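Side-chain contacts in MS5a (Brassica napus, PDB 6L77), which is a meiosis-related protein of unsettled biochemical role, seen here in its C-terminal part, whose cystatin-like folds appear to enhance papain in a non-canonical way: residues 140-145 with 186-191; 23-26 with 32-35; 11-16 with 50-55. All coordinates share one frame; numbering follows the deposited sequence.

Contact 1: 140-145 with 186-191; sequences RLYMEI and VLVYIR
The phenolic oxygen of Tyr-142 is held by two groups outside the two segments: Tyr-142 OH and His-23 NE2 are hydrogen-bonded, and Arg-210 NE is hydrogen-bonded to the same oxygen. The ring belongs to helix 138-150, which lies across the antiparallel sheet at strand 186-195, the helix-on-sheet packing of a cystatin-like fold. The axes of segments 140-145 and 186-191 approach to 9.5 Å at 72°, a spacing filled by side chains from both. With its oxygen pinned, and with the rings of His-23 and Trp-138 against it, the tyrosine ring probably has little freedom to turn. Toward the strand it offers CD2, which Val-188 CG2 approaches obliquely at 4.4 Å. The side chains that meet across the two segments do so through carbon atoms. Ile-190 does most of the bridging: its extended side chain drives CD1 into the helix surface, 4.3 Å from Tyr-142 CB. Met-143, present as selenomethionine, meets it with the root of its side chain, with CG anti to the backbone N (chi1 172°), and the chain bends at SE to lead its CE end away from the strand. Its side chain also packs on Ile-163 of the neighbouring strand 161-170. Ile-190 CD1 thus rests against the base of Met-143, 4.0 Å from Met-143 CB and 3.8 Å from the backbone Met-143 N.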
loop_
_atom_site.group_PDB
_atom_site.type_symbol
_atom_site.label_atom_id
_atom_site.label_comp_id
_atom_site.label_asym_id
_atom_site.label_seq_id
_atom_site.Cartn_x
_atom_site.Cartn_y
_atom_site.Cartn_z
ATOM N N ARG A 140 -4.846 -2.090 -5.349
ATOM C CA ARG A 140 -5.353 -0.756 -5.655
ATOM C C ARG A 140 -4.886 0.266 -4.625
ATOM O O ARG A 140 -4.538 1.398 -4.980
ATOM C CB ARG A 140 -6.883 -0.755 -5.728
ATOM C CG ARG A 140 -7.472 0.673 -5.794
ATOM C CD ARG A 140 -8.946 0.676 -6.147
ATOM N NE ARG A 140 -9.718 -0.254 -5.332
ATOM C CZ ARG A 140 -10.214 0.032 -4.133
ATOM N NH1 ARG A 140 -10.012 1.231 -3.600
ATOM N NH2 ARG A 140 -10.908 -0.883 -3.463
ATOM N N LEU A 141 -4.877 -0.115 -3.342
ATOM C CA LEU A 141 -4.365 0.778 -2.305
ATOM C C LEU A 141 -2.938 1.235 -2.604
ATOM O O LEU A 141 -2.624 2.430 -2.500
ATOM C CB LEU A 141 -4.424 0.075 -0.945
ATOM C CG LEU A 141 -3.828 0.871 0.228
ATOM C CD1 LEU A 141 -4.552 2.200 0.401
ATOM C CD2 LEU A 141 -3.925 0.060 1.498
ATOM N N TYR A 142 -2.047 0.297 -2.954
ATOM C CA TYR A 142 -0.657 0.696 -3.175
ATOM C C TYR A 142 -0.549 1.594 -4.400
ATOM O O TYR A 142 0.229 2.559 -4.401
ATOM C CB TYR A 142 0.262 -0.520 -3.324
ATOM C CG TYR A 142 0.446 -1.405 -2.089
ATOM C CD1 TYR A 142 -0.354 -1.258 -0.951
ATOM C CD2 TYR A 142 1.427 -2.396 -2.075
ATOM C CE1 TYR A 142 -0.172 -2.088 0.171
ATOM C CE2 TYR A 142 1.610 -3.225 -0.973
ATOM C CZ TYR A 142 0.806 -3.070 0.142
ATOM O OH TYR A 142 0.988 -3.898 1.222
HETATM N N MSE A 143 -1.344 1.320 -5.434
HETATM C CA MSE A 143 -1.422 2.230 -6.588
HETATM C C MSE A 143 -1.888 3.635 -6.180
HETATM O O MSE A 143 -1.319 4.647 -6.598
HETATM C CB MSE A 143 -2.374 1.675 -7.654
HETATM C CG MSE A 143 -2.661 2.667 -8.791
HETATM SE SE MSE A 143 -4.066 2.027 -10.014
HETATM C CE MSE A 143 -5.560 1.931 -8.747
ATOM N N GLU A 144 -2.938 3.690 -5.358
ATOM C CA GLU A 144 -3.479 4.985 -4.953
ATOM C C GLU A 144 -2.462 5.790 -4.154
ATOM O O GLU A 144 -2.326 7.005 -4.353
ATOM C CB GLU A 144 -4.768 4.781 -4.159
ATOM C CG GLU A 144 -5.905 4.328 -5.057
ATOM C CD GLU A 144 -7.195 4.059 -4.309
ATOM O OE1 GLU A 144 -7.184 4.069 -3.056
ATOM O OE2 GLU A 144 -8.220 3.831 -4.986
ATOM N N ILE A 145 -1.732 5.138 -3.249
ATOM C CA ILE A 145 -0.711 5.852 -2.488
ATOM C C ILE A 145 0.414 6.317 -3.405
ATOM O O ILE A 145 0.941 7.424 -3.247
ATOM C CB ILE A 145 -0.185 4.968 -1.342
ATOM C CG1 ILE A 145 -1.333 4.625 -0.388
ATOM C CG2 ILE A 145 0.923 5.687 -0.583
ATOM C CD1 ILE A 145 -0.979 3.604 0.660
ATOM N N VAL A 186 6.841 -8.641 -0.543
ATOM C CA VAL A 186 6.504 -8.656 -1.964
ATOM C C VAL A 186 7.080 -7.419 -2.635
ATOM O O VAL A 186 7.286 -6.378 -2.003
ATOM C CB VAL A 186 4.978 -8.719 -2.233
ATOM C CG1 VAL A 186 4.373 -10.074 -1.816
ATOM C CG2 VAL A 186 4.261 -7.570 -1.537
ATOM N N LEU A 187 7.326 -7.543 -3.937
ATOM C CA LEU A 187 7.675 -6.427 -4.806
ATOM C C LEU A 187 6.578 -6.338 -5.861
ATOM O O LEU A 187 6.346 -7.304 -6.595
ATOM C CB LEU A 187 9.056 -6.655 -5.430
ATOM C CG LEU A 187 9.751 -5.567 -6.235
ATOM C CD1 LEU A 187 10.005 -4.359 -5.379
ATOM C CD2 LEU A 187 11.067 -6.091 -6.784
ATOM N N VAL A 188 5.878 -5.201 -5.918
ATOM C CA VAL A 188 4.668 -5.069 -6.727
ATOM C C VAL A 188 4.916 -4.073 -7.851
ATOM O O VAL A 188 5.354 -2.945 -7.601
ATOM C CB VAL A 188 3.466 -4.627 -5.874
ATOM C CG1 VAL A 188 2.193 -4.751 -6.689
ATOM C CG2 VAL A 188 3.377 -5.458 -4.599
ATOM N N TYR A 189 4.608 -4.479 -9.083
ATOM C CA TYR A 189 4.674 -3.614 -10.258
ATOM C C TYR A 189 3.254 -3.398 -10.754
ATOM O O TYR A 189 2.554 -4.368 -11.064
ATOM C CB TYR A 189 5.512 -4.245 -11.374
ATOM C CG TYR A 189 6.913 -4.656 -10.975
ATOM C CD1 TYR A 189 7.158 -5.899 -10.397
ATOM C CD2 TYR A 189 7.999 -3.813 -11.206
ATOM C CE1 TYR A 189 8.445 -6.288 -10.058
ATOM C CE2 TYR A 189 9.285 -4.192 -10.860
ATOM C CZ TYR A 189 9.501 -5.432 -10.293
ATOM O OH TYR A 189 10.779 -5.810 -9.962
ATOM N N ILE A 190 2.831 -2.142 -10.845
ATOM C CA ILE A 190 1.457 -1.820 -11.208
ATOM C C ILE A 190 1.478 -0.903 -12.414
ATOM O O ILE A 190 2.014 0.209 -12.345
ATOM C CB ILE A 190 0.694 -1.166 -10.049
ATOM C CG1 ILE A 190 0.805 -2.046 -8.803
ATOM C CG2 ILE A 190 -0.774 -0.935 -10.469
ATOM C CD1 ILE A 190 0.181 -1.454 -7.540
ATOM N N ARG A 191 0.886 -1.361 -13.510
ATOM C CA ARG A 191 0.708 -0.562 -14.711
ATOM C C ARG A 191 -0.730 -0.052 -14.716
ATOM O O ARG A 191 -1.669 -0.856 -14.700
ATOM C CB ARG A 191 1.012 -1.402 -15.953
ATOM C CG ARG A 191 0.629 -0.761 -17.281
ATOM C CD ARG A 191 1.590 0.336 -17.723
ATOM N NE ARG A 191 1.151 0.862 -19.011
ATOM C CZ ARG A 191 0.190 1.770 -19.162
ATOM N NH1 ARG A 191 -0.163 2.161 -20.375
ATOM N NH2 ARG A 191 -0.417 2.290 -18.103
#

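Contact 2: 23-26 with 32-35; sequences HRYN and NLYL
Asn-26, near the end of helix 12-29, joins its side-chain amide to both backbone polar groups of Leu-33, so that the turn leading from the helix of this cystatin-like fold into strand 34-45 is closed by a pair of hydrogen bonds. From CB, which points toward the 32-35 backbone, CG leaves anti to the carbonyl carbon (chi1 -77°), and this carries the amide over to Leu-33. CG itself comes 3.6 Å from Leu-33 N, and the two ends of the amide divide the work. OD1 accepts the Leu-33 N-H at 3.0 Å; the N-H points almost straight at the oxygen (173°), although the donor sits tilted out of the carbonyl plane. The same OD1 is hydrogen-bonded to Thr-31 OG1, so two groups hold one oxygen, and Leu-33 CB packs 3.7 Å from it. On the other branch ND2 donates to Leu-33 O, also at 3.0 Å and 168°; here the donor lies in the carbonyl plane on a lone pair, and the acceptor is almost exactly in the plane of the asparagine amide. These bonds together fix the rotation of the amide. A leucine in its place would probably leave both the N-H and the C=O of Leu-33 without their side-chain mates and let the turn move more freely. The side chain of Leu-33 also packs against Leu-22 of the helix and Ala-58 of strand 49-60. Tyr-25, whose ring also meets Phe-69 edge-to-face, adds an apolar touch from the helix: it crosses Leu-33 obliquely, with Tyr-25 CE2 3.7 Å and CD2 3.9 Å from Leu-33 CD1.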
loop_
_atom_site.group_PDB
_atom_site.type_symbol
_atom_site.label_atom_id
_atom_site.label_comp_id
_atom_site.label_asym_id
_atom_site.label_seq_id
_atom_site.Cartn_x
_atom_site.Cartn_y
_atom_site.Cartn_z
ATOM N N HIS A 23 -5.452 -2.466 6.421
ATOM C CA HIS A 23 -4.852 -3.490 5.562
ATOM C C HIS A 23 -3.942 -4.424 6.361
ATOM O O HIS A 23 -4.019 -5.652 6.234
ATOM C CB HIS A 23 -4.088 -2.770 4.432
ATOM C CG HIS A 23 -3.046 -3.587 3.733
ATOM N ND1 HIS A 23 -3.282 -4.846 3.219
ATOM C CD2 HIS A 23 -1.764 -3.283 3.405
ATOM C CE1 HIS A 23 -2.183 -5.293 2.630
ATOM N NE2 HIS A 23 -1.248 -4.361 2.726
ATOM N N ARG A 24 -3.061 -3.861 7.180
ATOM C CA ARG A 24 -2.157 -4.686 7.981
ATOM C C ARG A 24 -2.942 -5.582 8.930
ATOM O O ARG A 24 -2.720 -6.799 8.982
ATOM C CB ARG A 24 -1.183 -3.782 8.752
ATOM C CG ARG A 24 -0.295 -4.515 9.768
ATOM C CD ARG A 24 0.750 -3.591 10.371
ATOM N NE ARG A 24 1.629 -4.298 11.311
ATOM C CZ ARG A 24 1.412 -4.386 12.618
ATOM N NH1 ARG A 24 0.354 -3.804 13.161
ATOM N NH2 ARG A 24 2.264 -5.044 13.391
ATOM N N TYR A 25 -3.900 -5.000 9.654
ATOM C CA TYR A 25 -4.722 -5.777 10.585
ATOM C C TYR A 25 -5.522 -6.857 9.865
ATOM O O TYR A 25 -5.508 -8.027 10.263
ATOM C CB TYR A 25 -5.673 -4.844 11.342
ATOM C CG TYR A 25 -6.482 -5.549 12.394
ATOM C CD1 TYR A 25 -5.956 -5.779 13.665
ATOM C CD2 TYR A 25 -7.777 -5.987 12.121
ATOM C CE1 TYR A 25 -6.704 -6.429 14.640
ATOM C CE2 TYR A 25 -8.528 -6.637 13.088
ATOM C CZ TYR A 25 -7.984 -6.852 14.342
ATOM O OH TYR A 25 -8.724 -7.493 15.311
ATOM N N ASN A 26 -6.243 -6.474 8.812
ATOM C CA ASN A 26 -7.102 -7.432 8.115
ATOM C C ASN A 26 -6.301 -8.602 7.567
ATOM O O ASN A 26 -6.765 -9.749 7.591
ATOM C CB ASN A 26 -7.847 -6.755 6.966
ATOM C CG ASN A 26 -9.007 -5.920 7.438
ATOM O OD1 ASN A 26 -9.609 -6.196 8.485
ATOM N ND2 ASN A 26 -9.347 -4.899 6.659
ATOM N N ASN A 32 -12.343 -8.363 7.935
ATOM C CA ASN A 32 -12.849 -7.446 6.907
ATOM C C ASN A 32 -13.379 -6.195 7.605
ATOM O O ASN A 32 -14.583 -5.918 7.622
ATOM C CB ASN A 32 -13.940 -8.096 6.052
ATOM C CG ASN A 32 -13.380 -9.109 5.091
ATOM O OD1 ASN A 32 -12.947 -8.760 3.999
ATOM N ND2 ASN A 32 -13.343 -10.361 5.509
ATOM N N LEU A 33 -12.472 -5.448 8.227
ATOM C CA LEU A 33 -12.832 -4.166 8.807
ATOM C C LEU A 33 -12.681 -3.079 7.752
ATOM O O LEU A 33 -11.688 -3.045 7.017
ATOM C CB LEU A 33 -11.950 -3.829 10.011
ATOM C CG LEU A 33 -11.984 -4.768 11.213
ATOM C CD1 LEU A 33 -11.151 -4.125 12.317
ATOM C CD2 LEU A 33 -13.406 -4.998 11.680
ATOM N N TYR A 34 -13.665 -2.188 7.693
ATOM C CA TYR A 34 -13.676 -1.112 6.714
ATOM C C TYR A 34 -13.617 0.233 7.422
ATOM O O TYR A 34 -14.159 0.402 8.517
ATOM C CB TYR A 34 -14.931 -1.172 5.836
ATOM C CG TYR A 34 -15.075 -2.477 5.100
ATOM C CD1 TYR A 34 -14.187 -2.827 4.086
ATOM C CD2 TYR A 34 -16.094 -3.362 5.419
ATOM C CE1 TYR A 34 -14.317 -4.042 3.407
ATOM C CE2 TYR A 34 -16.232 -4.579 4.738
ATOM C CZ TYR A 34 -15.348 -4.900 3.740
ATOM O OH TYR A 34 -15.494 -6.101 3.076
ATOM N N LEU A 35 -12.963 1.197 6.781
ATOM C CA LEU A 35 -12.856 2.521 7.375
ATOM C C LEU A 35 -14.221 3.195 7.389
ATOM O O LEU A 35 -14.884 3.318 6.353
ATOM C CB LEU A 35 -11.845 3.370 6.598
ATOM C CG LEU A 35 -11.740 4.822 7.049
ATOM C CD1 LEU A 35 -11.247 4.893 8.507
ATOM C CD2 LEU A 35 -10.811 5.609 6.112
#

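Contact 3: 11-16 with 50-55; sequences PLVVKL and VSYNIT
Val-14 stands between Tyr-52 and Ile-54 and lies at a slant to both, giving one methyl to each. Its CG2 approaches the tyrosine ring obliquely, 3.8 Å from Tyr-52 CE2 and 4.0 Å from Tyr-52 CD2, while its CG1 turns to the isoleucine, 3.9 Å from Ile-54 CD1. Val-13 is set differently: its side chain lies at about a right angle to that of Tyr-52, and only the far end of the tyrosine reaches it. There Val-13 CG1 is 3.7 Å from Tyr-52 OH; chi1 of 66° places that methyl between the backbone N and the carbonyl carbon. Helix 12-29 is here seated by its first turn on strand 49-60, as the helix lies across the antiparallel sheet in cystatin-like proteins, with the axes of 12-16 and 50-55 9.9 Å apart at an angle of 70°. Tyr-52 and Ile-54, two positions apart on the strand, both point toward the helix. Phe-148 of helix 138-150 packs on Val-13, and Gln-75 of strand 65-75 also touches that valine. Besides the methyl of Val-14, Ile-54 CD1 meets the helix backbone, 3.8 Å from Val-14 O.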
loop_
_atom_site.group_PDB
_atom_site.type_symbol
_atom_site.label_atom_id
_atom_site.label_comp_id
_atom_site.label_asym_id
_atom_site.label_seq_id
_atom_site.Cartn_x
_atom_site.Cartn_y
_atom_site.Cartn_z
ATOM N N PRO A 11 -7.412 15.197 5.794
ATOM C CA PRO A 11 -6.410 15.137 4.717
ATOM C C PRO A 11 -6.308 13.741 4.119
ATOM O O PRO A 11 -6.411 12.734 4.820
ATOM C CB PRO A 11 -5.105 15.532 5.417
ATOM C CG PRO A 11 -5.543 16.289 6.641
ATOM C CD PRO A 11 -6.841 15.679 7.062
ATOM N N LEU A 12 -6.075 13.693 2.808
ATOM C CA LEU A 12 -6.036 12.409 2.116
ATOM C C LEU A 12 -4.958 11.494 2.687
ATOM O O LEU A 12 -5.172 10.288 2.805
ATOM C CB LEU A 12 -5.828 12.623 0.618
ATOM C CG LEU A 12 -5.765 11.368 -0.266
ATOM C CD1 LEU A 12 -6.954 10.456 -0.009
ATOM C CD2 LEU A 12 -5.705 11.754 -1.740
ATOM N N VAL A 13 -3.803 12.047 3.081
ATOM C CA VAL A 13 -2.727 11.188 3.577
ATOM C C VAL A 13 -3.173 10.442 4.828
ATOM O O VAL A 13 -2.817 9.274 5.032
ATOM C CB VAL A 13 -1.432 12.004 3.819
ATOM C CG1 VAL A 13 -1.592 13.025 4.941
ATOM C CG2 VAL A 13 -0.267 11.072 4.134
ATOM N N VAL A 14 -3.981 11.092 5.676
ATOM C CA VAL A 14 -4.445 10.431 6.891
ATOM C C VAL A 14 -5.408 9.306 6.547
ATOM O O VAL A 14 -5.356 8.222 7.137
ATOM C CB VAL A 14 -5.080 11.463 7.842
ATOM C CG1 VAL A 14 -5.673 10.780 9.049
ATOM C CG2 VAL A 14 -4.032 12.484 8.285
ATOM N N LYS A 15 -6.327 9.554 5.608
ATOM C CA LYS A 15 -7.227 8.488 5.184
ATOM C C LYS A 15 -6.445 7.317 4.602
ATOM O O LYS A 15 -6.739 6.156 4.905
ATOM C CB LYS A 15 -8.229 9.026 4.166
ATOM C CG LYS A 15 -9.201 7.969 3.684
ATOM C CD LYS A 15 -10.181 8.520 2.669
ATOM C CE LYS A 15 -10.934 7.399 1.974
ATOM N NZ LYS A 15 -11.854 7.947 0.939
ATOM N N LEU A 16 -5.420 7.605 3.796
ATOM C CA LEU A 16 -4.634 6.523 3.206
ATOM C C LEU A 16 -3.875 5.745 4.279
ATOM O O LEU A 16 -3.857 4.510 4.259
ATOM C CB LEU A 16 -3.676 7.088 2.151
ATOM C CG LEU A 16 -4.322 7.637 0.872
ATOM C CD1 LEU A 16 -3.298 8.368 0.005
ATOM C CD2 LEU A 16 -4.996 6.537 0.076
ATOM N N VAL A 50 6.642 13.409 10.330
ATOM C CA VAL A 50 7.367 12.146 10.413
ATOM C C VAL A 50 6.586 11.060 11.141
ATOM O O VAL A 50 6.931 9.874 10.996
ATOM C CB VAL A 50 8.751 12.334 11.070
ATOM C CG1 VAL A 50 9.658 13.134 10.166
ATOM C CG2 VAL A 50 8.606 13.040 12.424
ATOM N N SER A 51 5.548 11.405 11.899
ATOM C CA SER A 51 4.757 10.366 12.533
ATOM C C SER A 51 3.301 10.793 12.604
ATOM O O SER A 51 2.992 11.946 12.908
ATOM C CB SER A 51 5.273 10.035 13.931
ATOM O OG SER A 51 5.031 11.098 14.814
ATOM N N TYR A 52 2.421 9.832 12.346
ATOM C CA TYR A 52 0.981 9.987 12.459
ATOM C C TYR A 52 0.481 8.958 13.456
ATOM O O TYR A 52 0.810 7.777 13.341
ATOM C CB TYR A 52 0.276 9.773 11.112
ATOM C CG TYR A 52 0.425 10.922 10.146
ATOM C CD1 TYR A 52 1.524 11.005 9.298
ATOM C CD2 TYR A 52 -0.528 11.936 10.090
ATOM C CE1 TYR A 52 1.664 12.063 8.415
ATOM C CE2 TYR A 52 -0.398 12.998 9.211
ATOM C CZ TYR A 52 0.695 13.054 8.377
ATOM O OH TYR A 52 0.816 14.110 7.512
ATOM N N ASN A 53 -0.265 9.409 14.448
ATOM C CA ASN A 53 -0.977 8.531 15.372
ATOM C C ASN A 53 -2.446 8.814 15.125
ATOM O O ASN A 53 -2.939 9.885 15.491
ATOM C CB ASN A 53 -0.567 8.801 16.820
ATOM C CG ASN A 53 -1.446 8.074 17.847
ATOM O OD1 ASN A 53 -2.171 7.129 17.529
ATOM N ND2 ASN A 53 -1.384 8.530 19.091
ATOM N N ILE A 54 -3.128 7.875 14.472
ATOM C CA ILE A 54 -4.467 8.089 13.942
ATOM C C ILE A 54 -5.439 7.234 14.742
ATOM O O ILE A 54 -5.216 6.029 14.922
ATOM C CB ILE A 54 -4.542 7.723 12.449
ATOM C CG1 ILE A 54 -3.529 8.530 11.653
ATOM C CG2 ILE A 54 -5.971 7.914 11.907
ATOM C CD1 ILE A 54 -3.272 7.932 10.247
ATOM N N THR A 55 -6.512 7.856 15.209
ATOM C CA THR A 55 -7.613 7.153 15.848
ATOM C C THR A 55 -8.774 7.137 14.865
ATOM O O THR A 55 -9.260 8.195 14.451
ATOM C CB THR A 55 -8.009 7.840 17.156
ATOM O OG1 THR A 55 -6.866 7.911 18.021
ATOM C CG2 THR A 55 -9.147 7.072 17.843
#

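In the fold
Contact 3 and contact 2 both use helix 12-29, nearer its start and its end respectively, with centres about 15 Å apart; contact 2 is nested within the chain loop closed by contact 3, and their strands 34-45 and 49-60 are neighbours at one edge of the sheet. Contact 1 follows later in the chain, its centre about 17 Å from that of contact 2 and about 19 Å from that of contact 3. It seats helix 138-150 on strand 186-195, farther across the same antiparallel sheet. Ile-145 packs on Leu-16 and Leu-141 on His-23, so the two helices pack on the same sheet and on each other, consistent with a single compact unit.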